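Local atomic coordinates of xylan esterase 1 (Thermoanaerobacterium sp. 'JW/SL YS485', PDB entry 3FCY), a protein that probably hydrolyses acetyl esters, acting as a calcium-binding acetyl xylan esterase of carbohydrate esterase family 7 with an alpha/beta-hydrolase fold. Residues L234-R239 / P303-A308; E48-Y53 / L274-V279. All coordinates share one frame; numbering follows the deposited sequence.

Contact 1: residues L234-R239 / P303-A308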
# COMPACT_ATOMS: atom_id res chain seq x y z
N LEU A 234 -16.06 20.25 -5.32
CA LEU A 234 -16.03 21.72 -5.38
C LEU A 234 -16.91 22.40 -4.33
O LEU A 234 -17.51 23.45 -4.60
CB LEU A 234 -16.44 22.21 -6.77
CG LEU A 234 -15.66 21.68 -7.97
CD1 LEU A 234 -16.29 22.22 -9.25
CD2 LEU A 234 -14.19 22.08 -7.88
N SER A 235 -16.98 21.81 -3.15
CA SER A 235 -17.82 22.37 -2.10
C SER A 235 -17.15 22.42 -0.73
O SER A 235 -16.53 21.45 -0.29
CB SER A 235 -19.11 21.56 -1.99
OG SER A 235 -19.87 21.94 -0.85
N ASP A 236 -17.27 23.57 -0.06
CA ASP A 236 -16.75 23.71 1.30
C ASP A 236 -15.26 23.35 1.41
O ASP A 236 -14.87 22.54 2.24
CB ASP A 236 -17.60 22.79 2.19
CG ASP A 236 -17.63 23.23 3.64
OD1 ASP A 236 -17.19 24.35 3.96
OD2 ASP A 236 -18.11 22.42 4.46
N TYR A 237 -14.44 23.99 0.58
CA TYR A 237 -13.00 23.73 0.55
C TYR A 237 -12.32 23.67 1.92
O TYR A 237 -11.65 22.70 2.24
CB TYR A 237 -12.31 24.79 -0.32
CG TYR A 237 -12.81 24.78 -1.75
CD1 TYR A 237 -12.58 23.70 -2.60
CD2 TYR A 237 -13.55 25.86 -2.25
CE1 TYR A 237 -13.06 23.68 -3.91
CE2 TYR A 237 -14.04 25.85 -3.55
CZ TYR A 237 -13.80 24.77 -4.38
OH TYR A 237 -14.30 24.78 -5.65
N LYS A 238 -12.50 24.71 2.74
CA LYS A 238 -11.90 24.77 4.07
C LYS A 238 -12.18 23.53 4.92
O LYS A 238 -11.31 23.05 5.65
CB LYS A 238 -12.39 26.03 4.80
CG LYS A 238 -11.84 26.22 6.23
CD LYS A 238 -10.39 26.67 6.24
CE LYS A 238 -10.00 27.30 7.59
NZ LYS A 238 -10.15 26.38 8.76
N ARG A 239 -13.41 23.01 4.82
CA ARG A 239 -13.79 21.83 5.58
C ARG A 239 -12.92 20.64 5.19
O ARG A 239 -12.43 19.90 6.05
CB ARG A 239 -15.26 21.49 5.32
CG ARG A 239 -15.73 20.20 5.98
CD ARG A 239 -15.60 20.24 7.50
NE ARG A 239 -16.15 19.03 8.10
CZ ARG A 239 -16.04 18.72 9.39
NH1 ARG A 239 -15.41 19.53 10.23
NH2 ARG A 239 -16.56 17.58 9.84
N PRO A 303 -18.46 13.60 3.36
CA PRO A 303 -19.91 13.70 3.53
C PRO A 303 -20.33 15.09 4.02
O PRO A 303 -21.33 15.63 3.56
CB PRO A 303 -20.21 12.62 4.56
CG PRO A 303 -19.19 11.57 4.23
CD PRO A 303 -17.93 12.40 4.03
N SER A 304 -19.56 15.66 4.94
CA SER A 304 -19.87 16.98 5.48
C SER A 304 -19.88 18.07 4.42
O SER A 304 -20.70 18.99 4.47
CB SER A 304 -18.90 17.34 6.61
OG SER A 304 -17.55 17.31 6.18
N THR A 305 -18.98 17.99 3.44
CA THR A 305 -18.94 19.00 2.39
C THR A 305 -20.15 18.83 1.46
O THR A 305 -20.63 19.80 0.87
CB THR A 305 -17.65 18.91 1.55
OG1 THR A 305 -17.60 17.66 0.86
CG2 THR A 305 -16.43 19.04 2.44
N VAL A 306 -20.63 17.60 1.33
CA VAL A 306 -21.79 17.33 0.49
C VAL A 306 -23.05 17.86 1.18
O VAL A 306 -23.89 18.49 0.54
CB VAL A 306 -21.93 15.81 0.21
CG1 VAL A 306 -23.23 15.52 -0.54
CG2 VAL A 306 -20.73 15.34 -0.61
N PHE A 307 -23.17 17.62 2.48
CA PHE A 307 -24.34 18.10 3.21
C PHE A 307 -24.35 19.62 3.31
O PHE A 307 -25.41 20.23 3.39
CB PHE A 307 -24.43 17.48 4.61
CG PHE A 307 -25.24 16.22 4.65
CD1 PHE A 307 -24.63 14.98 4.52
CD2 PHE A 307 -26.62 16.28 4.77
CE1 PHE A 307 -25.39 13.81 4.50
CE2 PHE A 307 -27.39 15.11 4.76
CZ PHE A 307 -26.78 13.88 4.62
N ALA A 308 -23.17 20.23 3.29
CA ALA A 308 -23.08 21.68 3.36
C ALA A 308 -23.76 22.28 2.12
O ALA A 308 -24.49 23.26 2.22
CB ALA A 308 -21.61 22.12 3.41

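Contact 2: residues E48-Y53 / L274-V279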
# COMPACT_ATOMS: atom_id res chain seq x y z
N GLU A 48 -17.70 38.78 0.62
CA GLU A 48 -18.75 39.76 0.86
C GLU A 48 -19.37 40.26 -0.42
O GLU A 48 -20.53 40.67 -0.44
CB GLU A 48 -18.20 40.93 1.67
CG GLU A 48 -18.36 40.75 3.16
CD GLU A 48 -19.82 40.56 3.55
OE1 GLU A 48 -20.63 41.48 3.32
OE2 GLU A 48 -20.15 39.48 4.08
N ASP A 49 -18.60 40.24 -1.50
CA ASP A 49 -19.08 40.70 -2.80
C ASP A 49 -19.42 39.52 -3.70
O ASP A 49 -19.41 39.64 -4.93
CB ASP A 49 -18.02 41.58 -3.47
CG ASP A 49 -16.75 40.81 -3.79
OD1 ASP A 49 -16.38 39.91 -3.00
OD2 ASP A 49 -16.11 41.10 -4.82
N PHE A 50 -19.74 38.38 -3.08
CA PHE A 50 -20.08 37.16 -3.81
C PHE A 50 -21.13 37.42 -4.89
O PHE A 50 -20.94 37.06 -6.05
CB PHE A 50 -20.61 36.09 -2.84
CG PHE A 50 -20.85 34.75 -3.49
CD1 PHE A 50 -19.81 33.86 -3.69
CD2 PHE A 50 -22.13 34.40 -3.93
CE1 PHE A 50 -20.02 32.64 -4.33
CE2 PHE A 50 -22.35 33.17 -4.56
CZ PHE A 50 -21.30 32.29 -4.76
N ASP A 51 -22.24 38.04 -4.49
CA ASP A 51 -23.32 38.33 -5.43
C ASP A 51 -22.88 39.25 -6.55
O ASP A 51 -23.19 39.00 -7.72
CB ASP A 51 -24.51 38.93 -4.67
CG ASP A 51 -25.25 37.90 -3.84
OD1 ASP A 51 -26.00 38.30 -2.92
OD2 ASP A 51 -25.08 36.69 -4.10
N GLU A 52 -22.17 40.33 -6.22
CA GLU A 52 -21.70 41.26 -7.24
C GLU A 52 -20.75 40.55 -8.19
O GLU A 52 -20.82 40.73 -9.41
CB GLU A 52 -20.98 42.45 -6.60
CG GLU A 52 -21.83 43.26 -5.64
CD GLU A 52 -21.66 42.84 -4.19
OE1 GLU A 52 -21.99 41.68 -3.85
OE2 GLU A 52 -21.18 43.68 -3.39
N TYR A 53 -19.86 39.74 -7.63
CA TYR A 53 -18.89 38.98 -8.41
C TYR A 53 -19.58 38.16 -9.49
O TYR A 53 -19.22 38.23 -10.67
CB TYR A 53 -18.11 38.04 -7.49
CG TYR A 53 -17.16 37.09 -8.19
CD1 TYR A 53 -15.86 37.48 -8.51
CD2 TYR A 53 -17.54 35.78 -8.47
CE1 TYR A 53 -14.96 36.58 -9.10
CE2 TYR A 53 -16.65 34.87 -9.06
CZ TYR A 53 -15.37 35.28 -9.37
OH TYR A 53 -14.48 34.37 -9.91
N LEU A 274 -11.42 31.24 -2.61
CA LEU A 274 -11.95 29.98 -3.12
C LEU A 274 -13.47 29.97 -2.91
O LEU A 274 -14.19 29.18 -3.51
CB LEU A 274 -11.31 28.79 -2.39
CG LEU A 274 -9.84 28.49 -2.72
CD1 LEU A 274 -9.33 27.37 -1.82
CD2 LEU A 274 -9.70 28.10 -4.19
N GLY A 275 -13.93 30.85 -2.03
CA GLY A 275 -15.35 30.94 -1.75
C GLY A 275 -16.15 31.32 -2.99
O GLY A 275 -17.34 31.01 -3.09
N TYR A 276 -15.51 32.00 -3.93
CA TYR A 276 -16.18 32.40 -5.17
C TYR A 276 -16.62 31.21 -6.00
O TYR A 276 -17.59 31.29 -6.75
CB TYR A 276 -15.26 33.27 -6.02
CG TYR A 276 -15.06 34.68 -5.50
CD1 TYR A 276 -16.14 35.55 -5.38
CD2 TYR A 276 -13.79 35.13 -5.16
CE1 TYR A 276 -15.96 36.86 -4.92
CE2 TYR A 276 -13.60 36.43 -4.70
CZ TYR A 276 -14.68 37.29 -4.59
OH TYR A 276 -14.48 38.58 -4.14
N ILE A 277 -15.89 30.10 -5.88
CA ILE A 277 -16.22 28.91 -6.65
C ILE A 277 -16.61 27.73 -5.77
O ILE A 277 -16.42 26.57 -6.14
CB ILE A 277 -15.04 28.50 -7.58
CG1 ILE A 277 -13.77 28.25 -6.76
CG2 ILE A 277 -14.80 29.61 -8.60
CD1 ILE A 277 -12.60 27.75 -7.59
N ASP A 278 -17.15 28.05 -4.59
CA ASP A 278 -17.61 27.05 -3.64
C ASP A 278 -19.10 26.88 -3.92
O ASP A 278 -19.89 27.78 -3.60
CB ASP A 278 -17.40 27.57 -2.21
CG ASP A 278 -17.81 26.56 -1.15
OD1 ASP A 278 -18.56 25.62 -1.47
OD2 ASP A 278 -17.39 26.72 0.02
N VAL A 279 -19.49 25.76 -4.53
CA VAL A 279 -20.89 25.55 -4.87
C VAL A 279 -21.86 25.66 -3.70
O VAL A 279 -23.05 25.95 -3.90
CB VAL A 279 -21.13 24.18 -5.56
CG1 VAL A 279 -20.40 24.15 -6.89
CG2 VAL A 279 -20.68 23.03 -4.66

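Contact 1: residues L234-R239 / P303-A308
Ser304 OG is gripped by two partners: Arg239 NE reaches it at 2.9 Å across the contact, and Asp31 OD2 holds it by a further hydrogen bond. The arginine bond is nearly straight, with an N-H...acceptor angle of 173°, and the hydroxyl lies in the guanidinium plane at its edge. A bend at chi2 (61°) in an otherwise extended chain carries NE over to the start of helix 303-310, while NH2 forms a salt bridge with Asp31 OD1. One aspartate thus serves both the guanidinium and the hydroxyl, which probably fixes the turn of the arginine head. At the other end, Ser235 OG donates to Thr305 O over 2.8 Å, tilted from the carbonyl plane. Because OG stands anti to the backbone N (chi1 172°), it points at the carbonyl of the helix. Between these bonds, Thr305 fills the middle of the contact. Its CG2 packs 3.8 Å from Arg239 CG and also meets Asp236 CB, and its CB lies 3.3 Å from Ser235 O; OG1 turns back to Pro302 O. In this alpha/beta hydrolase residues 234-239 lead from strand 226-230 into helix 237-242, and 303-308 opens helix 303-310 after the neighbouring parallel strand 289-295; the side chain of Thr305 lies about 8 Å from that of Asp298, the predicted charge-relay aspartate. Asp236 sets OD2 3.7 Å from the methyl CB of Ala308. That buried carboxylate is satisfied elsewhere, by Tyr40 OH at OD2 and by the backbone N atoms of Thr43 and Asn44 at OD1.

Contact 2: residues E48-Y53 / L274-V279
Tyr53 and Tyr276 lie face to face at the tightly packed side of the contact, their ring centroids 4.0 Å apart and their planes inclined at 26°. The rings are offset: Tyr276 CD1 lies over one face of the Tyr53 ring, toward its rim and 3.4 Å from Tyr53 CG, and Tyr276 CB makes a CH-pi contact over the same ring. Tyr53 OH is held beyond the stack by Ala172 O. Phe50, one turn earlier in helix 50-62, has CG anti to the backbone N (chi1 -174°), which brings CE1 to 3.4 Å from Gly275 O, a carbonyl near the plane of the ring at its edge. The contact thus fastens helix 50-62, which comes before the first strand of the alpha/beta-hydrolase sheet, to the loop between helices 267-274 and 279-282, away from the predicted catalytic residues. The packing is looser toward the partly exposed Asp49, where the hydroxyl end of Tyr276 donates from OH to the syn lone pair of Asp49 OD1 at 2.6 Å, the carboxylate standing 78° from the ring plane. An alanine in place of Tyr53 is likely to leave one face of Tyr276 without its stack and Ala172 O without its hydroxyl partner.

Both contacts are largely buried, each with a partly exposed residue or two (Arg239; Asp49 and Tyr276), and lie at similar distances from the centre of the chain, but they differ in chemistry. Contact 1, nearer the predicted catalytic residues, joins two helix starts through hydroxyls, an arginine and a backbone carbonyl; contact 2, away from the annotated sites, relies on ring packing and adds one hydroxyl-carboxylate bond. They share no helix, yet they touch directly: Asp236 N lies 2.8 Å from Asp278 OD1 and Tyr237 OH 2.8 Å from Ile277 O, both probable hydrogen bonds. Residues 234-239 therefore meet helix 303-310 as well as the 274-279 loop, which links them onward to helix 50-62.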